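Local coordinates for glutamate racemase (Bacillus anthracis, PDB 2DWU), which is a two-domain alpha/beta protein of the Asp/Glu/hydantoin racemase family, each domain built round a parallel beta sheet, at residues B[129-132]-B[133-137]; B[172-175]-B[176-180]; B[82-85]-B[86-90]. All coordinates share one frame; numbering follows the deposited sequence.

In the fold
All three contacts are local, between residues a few positions apart on one helix. Contact 3 lies on helix 78-91, beside the six-stranded parallel sheet. Contacts 1 and 2 lie on helices 129-137 and 162-177, beside the four-stranded one. Contacts 1 and 3 meet: Met-129 CE, in one of two deposited conformers, is 3.4 Å from Ala-82 O, so this touch is less certain. Contact 2 is remote, its centre about 20 Å from that of contact 1 and about 30 Å from that of contact 3. The side chain of Tyr-130 is about 8 Å from the bound D-glutamic acid, that of Thr-84 about 11 Å. Tyr-130 OH makes a weak hydrogen bond to Asn-78 of that pocket.

Contact 1 of 3, residues B[129-132]-B[133-137]; sequences MYEK and ALHEL. With GOL (glycerol), chain J.
Glu-131 and His-135 face each other one turn apart on helix 129-137. Glu-131 sends CG anti to its backbone nitrogen (chi1 -174°) and runs on extended. This carries its CG and OE1 alongside the imidazole. CG lies 3.5 Å from His-135 CE1, and OE1 lies 3.4 Å from the same carbon. The carboxylate and the ring are turned 35° apart, and OE1 comes to the ring obliquely. The polar ends of both residues are held from elsewhere. Glu-131 OE2 is hydrogen-bonded to Asn-128 ND2. His-135 NE2 is hydrogen-bonded to Leu-141 O, which fixes the rotation of the ring. The nearby carboxylate would probably favour positive charge on the imidazole.

A glycerol, probably from the crystallisation liquor, links the next pair. The Lys-132 chain bends at chi3 (-68°), and NZ donates to glycerol O3 at 3.0 Å. At the other end of the molecule, glycerol O1 donates to Glu-136 OE2 at 2.7 Å. His-101 NE2 also binds this glycerol. It bridges two side chains of opposite charge that are four residues apart.

Leu-134 folds back over the preceding turn, with its CG 3.3 Å from Tyr-130 O. That oxygen accepts the bond from Leu-134 N at 2.9 Å. His-135 N bonds to Glu-131 O in the same way, and Ala-133 N to Met-129 O. Leu-134 also packs on Ile-116 and Val-143, while Ala-133 packs on His-101. Lys-32 of the second subunit bonds to His-135 O.

The i to i+4 bonds are those of a regular alpha helix. It is amphipathic: Tyr-130, Ala-133 and Leu-134 are buried, while Lys-132 and Glu-136 are exposed. Here it lies in the beta-alpha-beta crossover between the parallel strands 115-120 and 142-147.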
loop_
_atom_site.group_PDB
_atom_site.type_symbol
_atom_site.label_atom_id
_atom_site.label_comp_id
_atom_site.label_asym_id
_atom_site.label_seq_id
_atom_site.Cartn_x
_atom_site.Cartn_y
_atom_site.Cartn_z
ATOM N N MET B 129 10.809 17.329 -0.116
ATOM C CA MET B 129 9.618 16.672 -0.653
ATOM C C MET B 129 8.983 15.680 0.316
ATOM O O MET B 129 7.760 15.511 0.313
ATOM C CB MET B 129 9.918 15.969 -1.989
ATOM C CG MET B 129 8.677 15.311 -2.591
ATOM S SD MET B 129 8.874 14.707 -4.277
ATOM C CE MET B 129 9.117 16.242 -5.054
ATOM N N TYR B 130 9.793 15.010 1.135
ATOM C CA TYR B 130 9.223 14.067 2.086
ATOM C C TYR B 130 8.350 14.769 3.102
ATOM O O TYR B 130 7.229 14.335 3.333
ATOM C CB TYR B 130 10.306 13.248 2.782
ATOM C CG TYR B 130 10.657 12.003 1.997
ATOM C CD1 TYR B 130 9.808 10.905 2.004
ATOM C CD2 TYR B 130 11.829 11.945 1.235
ATOM C CE1 TYR B 130 10.124 9.740 1.255
ATOM C CE2 TYR B 130 12.144 10.812 0.501
ATOM C CZ TYR B 130 11.305 9.726 0.509
ATOM O OH TYR B 130 11.657 8.626 -0.249
ATOM N N GLU B 131 8.838 15.863 3.699
ATOM C CA GLU B 131 8.018 16.585 4.666
ATOM C C GLU B 131 6.767 17.125 3.977
ATOM O O GLU B 131 5.662 17.030 4.542
ATOM C CB GLU B 131 8.800 17.747 5.294
ATOM C CG GLU B 131 7.999 18.405 6.415
ATOM C CD GLU B 131 8.781 19.434 7.202
ATOM O OE1 GLU B 131 8.597 19.485 8.436
ATOM O OE2 GLU B 131 9.565 20.192 6.606
ATOM N N LYS B 132 6.917 17.667 2.772
ATOM C CA LYS B 132 5.759 18.199 2.069
ATOM C C LYS B 132 4.742 17.110 1.742
ATOM O O LYS B 132 3.547 17.319 1.902
ATOM C CB LYS B 132 6.182 18.928 0.803
ATOM C CG LYS B 132 6.972 20.192 1.138
ATOM C CD LYS B 132 7.161 21.072 -0.049
ATOM C CE LYS B 132 8.064 20.466 -1.078
ATOM N NZ LYS B 132 8.101 21.358 -2.296
ATOM N N ALA B 133 5.211 15.940 1.307
ATOM C CA ALA B 133 4.278 14.862 0.996
ATOM C C ALA B 133 3.563 14.363 2.239
ATOM O O ALA B 133 2.354 14.078 2.207
ATOM C CB ALA B 133 5.020 13.697 0.321
ATOM N N LEU B 134 4.319 14.212 3.319
ATOM C CA LEU B 134 3.739 13.744 4.555
ATOM C C LEU B 134 2.692 14.720 5.074
ATOM O O LEU B 134 1.597 14.298 5.462
ATOM C CB LEU B 134 4.827 13.522 5.605
ATOM C CG LEU B 134 5.635 12.223 5.366
ATOM C CD1 LEU B 134 6.962 12.247 6.149
ATOM C CD2 LEU B 134 4.753 11.048 5.793
ATOM N N HIS B 135 3.014 16.008 5.053
ATOM C CA HIS B 135 2.071 17.005 5.568
ATOM C C HIS B 135 0.848 17.198 4.718
ATOM O O HIS B 135 -0.195 17.606 5.229
ATOM C CB HIS B 135 2.796 18.331 5.810
ATOM C CG HIS B 135 3.616 18.313 7.054
ATOM N ND1 HIS B 135 4.658 19.187 7.273
ATOM C CD2 HIS B 135 3.566 17.507 8.140
ATOM C CE1 HIS B 135 5.219 18.915 8.440
ATOM N NE2 HIS B 135 4.577 17.902 8.986
ATOM N N GLU B 136 0.961 16.862 3.440
ATOM C CA GLU B 136 -0.198 16.954 2.558
ATOM C C GLU B 136 -1.241 15.952 3.038
ATOM O O GLU B 136 -2.433 16.214 2.956
ATOM C CB GLU B 136 0.196 16.635 1.124
ATOM C CG GLU B 136 -0.925 16.880 0.123
ATOM C CD GLU B 136 -0.469 16.741 -1.323
ATOM O OE1 GLU B 136 -1.268 17.065 -2.232
ATOM O OE2 GLU B 136 0.677 16.310 -1.561
ATOM N N LEU B 137 -0.800 14.794 3.530
ATOM C CA LEU B 137 -1.749 13.799 4.008
ATOM C C LEU B 137 -2.138 14.036 5.471
ATOM O O LEU B 137 -3.263 13.753 5.871
ATOM C CB LEU B 137 -1.153 12.393 3.850
ATOM C CG LEU B 137 -0.971 11.977 2.377
ATOM C CD1 LEU B 137 -0.053 10.766 2.323
ATOM C CD2 LEU B 137 -2.310 11.651 1.746
HETATM C C1 GOL J . 3.348 17.558 -2.467
HETATM O O1 GOL J . 3.309 16.167 -2.149
HETATM C C2 GOL J . 4.724 17.931 -3.008
HETATM O O2 GOL J . 5.014 17.145 -4.171
HETATM C C3 GOL J . 4.739 19.427 -3.350
HETATM O O3 GOL J . 6.023 19.807 -3.865
#

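Contact 2 of 3, residues B[172-175]-B[176-180]; sequences ALLP and LTKED
The C-terminal turn of helix 162-177 is fastened by Thr-177, whose hydroxyl reaches back to Leu-174. Thr-177 OG1 donates to Leu-174 O at 2.7 Å. It lies in the carbonyl plane, on a lone pair, with a C=O...OG1 angle of 129°. A chi1 of 64° sets OG1 between the backbone nitrogen and the carbonyl carbon, facing that oxygen. Thr-177 N bonds to Leu-173 O at 3.1 Å and more weakly to Leu-174 O, so Leu-174 O takes both the hydroxyl and a share of the amide.

Leu-174 sends CD2 toward the following turn. CD2 is 3.4 Å from Thr-177 OG1 and 3.8 Å from Lys-178 CE, so the far end of the lysine's extended chain passes the leucine methyl at a slant. On the buried side, Leu-173 CD2 meets Leu-176 CD1 at 4.2 Å. Leu-173 packs on helix 195-202, and Leu-176 on His-144 and Ile-119 of the sheet.

Pro-175 has no N-H to give to the turn before, and the helix kinks there. Its carbonyl takes a weak bond from Lys-178 N. A water also donates to Pro-175 O, at 2.7 Å, and to Glu-179 OE1, at 2.8 Å. The Glu-179 chain bends at chi2, which brings its carboxylate back to this water.

A threonine hydroxyl bonding back to a carbonyl is frequent in helices generally. Weak i to i+3 bonds are common in a helix's last turn, here leading toward strand 183-187.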
loop_
_atom_site.group_PDB
_atom_site.type_symbol
_atom_site.label_atom_id
_atom_site.label_comp_id
_atom_site.label_asym_id
_atom_site.label_seq_id
_atom_site.Cartn_x
_atom_site.Cartn_y
_atom_site.Cartn_z
ATOM N N ALA B 172 26.194 8.197 10.084
ATOM C CA ALA B 172 25.093 8.780 9.331
ATOM C C ALA B 172 23.821 8.899 10.160
ATOM O O ALA B 172 23.096 9.879 10.025
ATOM C CB ALA B 172 24.802 7.935 8.071
ATOM N N LEU B 173 23.556 7.898 10.996
ATOM C CA LEU B 173 22.321 7.882 11.784
ATOM C C LEU B 173 22.405 8.537 13.157
ATOM O O LEU B 173 21.389 8.657 13.837
ATOM C CB LEU B 173 21.816 6.447 11.940
ATOM C CG LEU B 173 21.277 5.725 10.693
ATOM C CD1 LEU B 173 20.986 4.291 11.035
ATOM C CD2 LEU B 173 20.021 6.417 10.181
ATOM N N LEU B 174 23.585 8.989 13.560
ATOM C CA LEU B 174 23.709 9.618 14.878
ATOM C C LEU B 174 22.642 10.711 15.099
ATOM O O LEU B 174 21.967 10.723 16.132
ATOM C CB LEU B 174 25.115 10.200 15.053
ATOM C CG LEU B 174 25.668 10.467 16.465
ATOM C CD1 LEU B 174 26.328 11.821 16.455
ATOM C CD2 LEU B 174 24.596 10.396 17.529
ATOM N N PRO B 175 22.443 11.620 14.131
ATOM C CA PRO B 175 21.419 12.645 14.373
ATOM C C PRO B 175 20.019 12.085 14.650
ATOM O O PRO B 175 19.270 12.656 15.460
ATOM C CB PRO B 175 21.461 13.484 13.104
ATOM C CG PRO B 175 22.922 13.381 12.685
ATOM C CD PRO B 175 23.174 11.894 12.878
ATOM N N LEU B 176 19.653 10.977 13.998
ATOM C CA LEU B 176 18.332 10.403 14.221
ATOM C C LEU B 176 18.216 9.627 15.509
ATOM O O LEU B 176 17.102 9.457 16.008
ATOM C CB LEU B 176 17.893 9.492 13.056
ATOM C CG LEU B 176 17.314 10.213 11.838
ATOM C CD1 LEU B 176 16.976 9.187 10.780
ATOM C CD2 LEU B 176 16.068 11.028 12.220
ATOM N N THR B 177 19.336 9.131 16.046
ATOM C CA THR B 177 19.279 8.375 17.297
ATOM C C THR B 177 18.902 9.334 18.421
ATOM O O THR B 177 18.440 8.903 19.477
ATOM C CB THR B 177 20.625 7.721 17.680
ATOM O OG1 THR B 177 21.599 8.740 17.926
ATOM C CG2 THR B 177 21.106 6.765 16.567
ATOM N N LYS B 178 19.080 10.632 18.173
ATOM C CA LYS B 178 18.774 11.653 19.182
ATOM C C LYS B 178 17.337 12.109 19.095
ATOM O O LYS B 178 16.844 12.817 19.981
ATOM C CB LYS B 178 19.651 12.890 18.981
ATOM C CG LYS B 178 21.133 12.638 19.183
ATOM C CD LYS B 178 21.907 13.893 18.878
ATOM C CE LYS B 178 23.400 13.639 19.038
ATOM N NZ LYS B 178 24.187 14.823 18.597
ATOM N N GLU B 179 16.665 11.727 18.014
ATOM C CA GLU B 179 15.290 12.158 17.812
ATOM C C GLU B 179 14.284 11.081 18.172
ATOM O O GLU B 179 14.570 9.890 18.142
ATOM C CB GLU B 179 15.102 12.563 16.351
ATOM C CG GLU B 179 16.066 13.659 15.886
ATOM C CD GLU B 179 15.788 15.017 16.502
ATOM O OE1 GLU B 179 16.600 15.947 16.271
ATOM O OE2 GLU B 179 14.764 15.164 17.211
ATOM N N ASP B 180 13.087 11.529 18.526
ATOM C CA ASP B 180 12.014 10.635 18.865
ATOM C C ASP B 180 11.245 10.301 17.577
ATOM O O ASP B 180 10.493 11.134 17.053
ATOM C CB ASP B 180 11.100 11.342 19.872
ATOM C CG ASP B 180 9.930 10.495 20.324
ATOM O OD1 ASP B 180 9.832 9.299 19.961
ATOM O OD2 ASP B 180 9.088 11.043 21.083
HETATM O O HOH W 1 19.204 15.386 15.556
#

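Contact 3 of 3, residues B[82-85]-B[86-90]; sequences AATL and AALQE
Leu-85 and Gln-89 lie one helical turn apart, with the amide of Gln-89 set across the branch point of Leu-85. All three heavy atoms of the amide are nearly equally far from Leu-85 CG: Gln-89 CD is at 3.8 Å. The flat face of the amide therefore rests on the leucine. Gln-89 NE2 also comes within 3.8 Å of Leu-85 CD1. Leu-85 sets CG anti to its backbone nitrogen (chi1 -174°). Gln-89 has CG anti to its carbonyl carbon (chi1 -65°) and is extended beyond it, so its end lies back over the leucine. The amide is held by a hydrogen bond from NE2 to Val-96 O, which fixes its turn.

Thr-84 and Leu-88 form the second pair. Thr-84 has two deposited conformers, and what follows holds for one. In it, OG1 lies 3.5 Å from Leu-88 CG, and the side chains cross obliquely. In this conformer the buried hydroxyl has no hydrogen-bond partner in the model, a point left doubtful by the second conformer. Leu-88 N bonds to Thr-84 O at 2.9 Å, and Gln-89 N bonds to Leu-85 O in the same way.

The turn before is open. The amides of Ala-86 and Ala-87 give their hydrogens to two waters, at 3.2 Å from Ala-86 N and 2.9 Å from Ala-87 N. These waters make weak bonds back to Ala-82 O and Ala-83 O. They stand where direct i to i+4 bonds would close the turn, and the helix kinks there.

Thr-84 and Leu-88 face helix 51-65, packing on Phe-59. Leu-85 touches His-101 of helix 100-110. Helix 78-91 itself is the crossover of the beta-alpha-beta unit between strands 70-75 and 96-98.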
loop_
_atom_site.group_PDB
_atom_site.type_symbol
_atom_site.label_atom_id
_atom_site.label_comp_id
_atom_site.label_asym_id
_atom_site.label_seq_id
_atom_site.Cartn_x
_atom_site.Cartn_y
_atom_site.Cartn_z
ATOM N N ALA B 82 12.613 13.706 -6.463
ATOM C CA ALA B 82 12.535 14.972 -5.748
ATOM C C ALA B 82 12.687 16.139 -6.705
ATOM O O ALA B 82 12.002 17.163 -6.579
ATOM C CB ALA B 82 13.634 15.026 -4.665
ATOM N N ALA B 83 13.563 15.992 -7.686
ATOM C CA ALA B 83 13.793 17.081 -8.602
ATOM C C ALA B 83 12.830 17.223 -9.772
ATOM O O ALA B 83 12.554 18.339 -10.225
ATOM C CB ALA B 83 15.209 16.943 -9.171
ATOM N N THR B 84 12.243 16.125 -10.227
ATOM C CA THR B 84 11.413 16.236 -11.425
ATOM C C THR B 84 10.048 15.569 -11.476
ATOM O O THR B 84 9.354 15.677 -12.489
ATOM C CB THR B 84 12.213 15.732 -12.647
ATOM O OG1 THR B 84 11.399 15.792 -13.825
ATOM C CG2 THR B 84 12.637 14.303 -12.435
ATOM N N LEU B 85 9.640 14.889 -10.412
ATOM C CA LEU B 85 8.344 14.214 -10.464
ATOM C C LEU B 85 7.186 15.101 -10.934
ATOM O O LEU B 85 6.419 14.694 -11.811
ATOM C CB LEU B 85 7.985 13.576 -9.116
ATOM C CG LEU B 85 6.695 12.727 -9.172
ATOM C CD1 LEU B 85 6.828 11.537 -10.097
ATOM C CD2 LEU B 85 6.378 12.250 -7.751
ATOM N N ALA B 86 7.075 16.300 -10.380
ATOM C CA ALA B 86 5.987 17.196 -10.773
ATOM C C ALA B 86 6.066 17.538 -12.252
ATOM O O ALA B 86 5.046 17.547 -12.953
ATOM C CB ALA B 86 6.027 18.482 -9.940
ATOM N N ALA B 87 7.275 17.807 -12.727
ATOM C CA ALA B 87 7.467 18.162 -14.132
ATOM C C ALA B 87 7.066 17.018 -15.056
ATOM O O ALA B 87 6.450 17.233 -16.111
ATOM C CB ALA B 87 8.906 18.542 -14.371
ATOM N N LEU B 88 7.413 15.799 -14.660
ATOM C CA LEU B 88 7.085 14.623 -15.454
ATOM C C LEU B 88 5.588 14.331 -15.480
ATOM O O LEU B 88 5.034 14.011 -16.529
ATOM C CB LEU B 88 7.823 13.390 -14.918
ATOM C CG LEU B 88 9.331 13.333 -15.158
ATOM C CD1 LEU B 88 9.921 12.149 -14.399
ATOM C CD2 LEU B 88 9.613 13.218 -16.638
ATOM N N GLN B 89 4.933 14.442 -14.331
ATOM C CA GLN B 89 3.512 14.151 -14.255
ATOM C C GLN B 89 2.730 15.143 -15.098
ATOM O O GLN B 89 1.692 14.798 -15.665
ATOM C CB GLN B 89 3.043 14.171 -12.799
ATOM C CG GLN B 89 3.693 13.049 -11.995
ATOM C CD GLN B 89 3.210 12.970 -10.561
ATOM O OE1 GLN B 89 2.996 13.995 -9.904
ATOM N NE2 GLN B 89 3.061 11.742 -10.057
ATOM N N GLU B 90 3.245 16.360 -15.195
ATOM C CA GLU B 90 2.599 17.391 -15.997
ATOM C C GLU B 90 2.822 17.107 -17.484
ATOM O O GLU B 90 1.887 17.170 -18.287
ATOM C CB GLU B 90 3.186 18.763 -15.648
ATOM C CG GLU B 90 2.508 19.967 -16.314
ATOM C CD GLU B 90 2.628 19.981 -17.837
ATOM O OE1 GLU B 90 3.761 19.835 -18.361
ATOM O OE2 GLU B 90 1.583 20.152 -18.514
HETATM O O HOH W 2 9.334 17.583 -8.479
HETATM O O HOH W 3 9.359 18.806 -10.986
#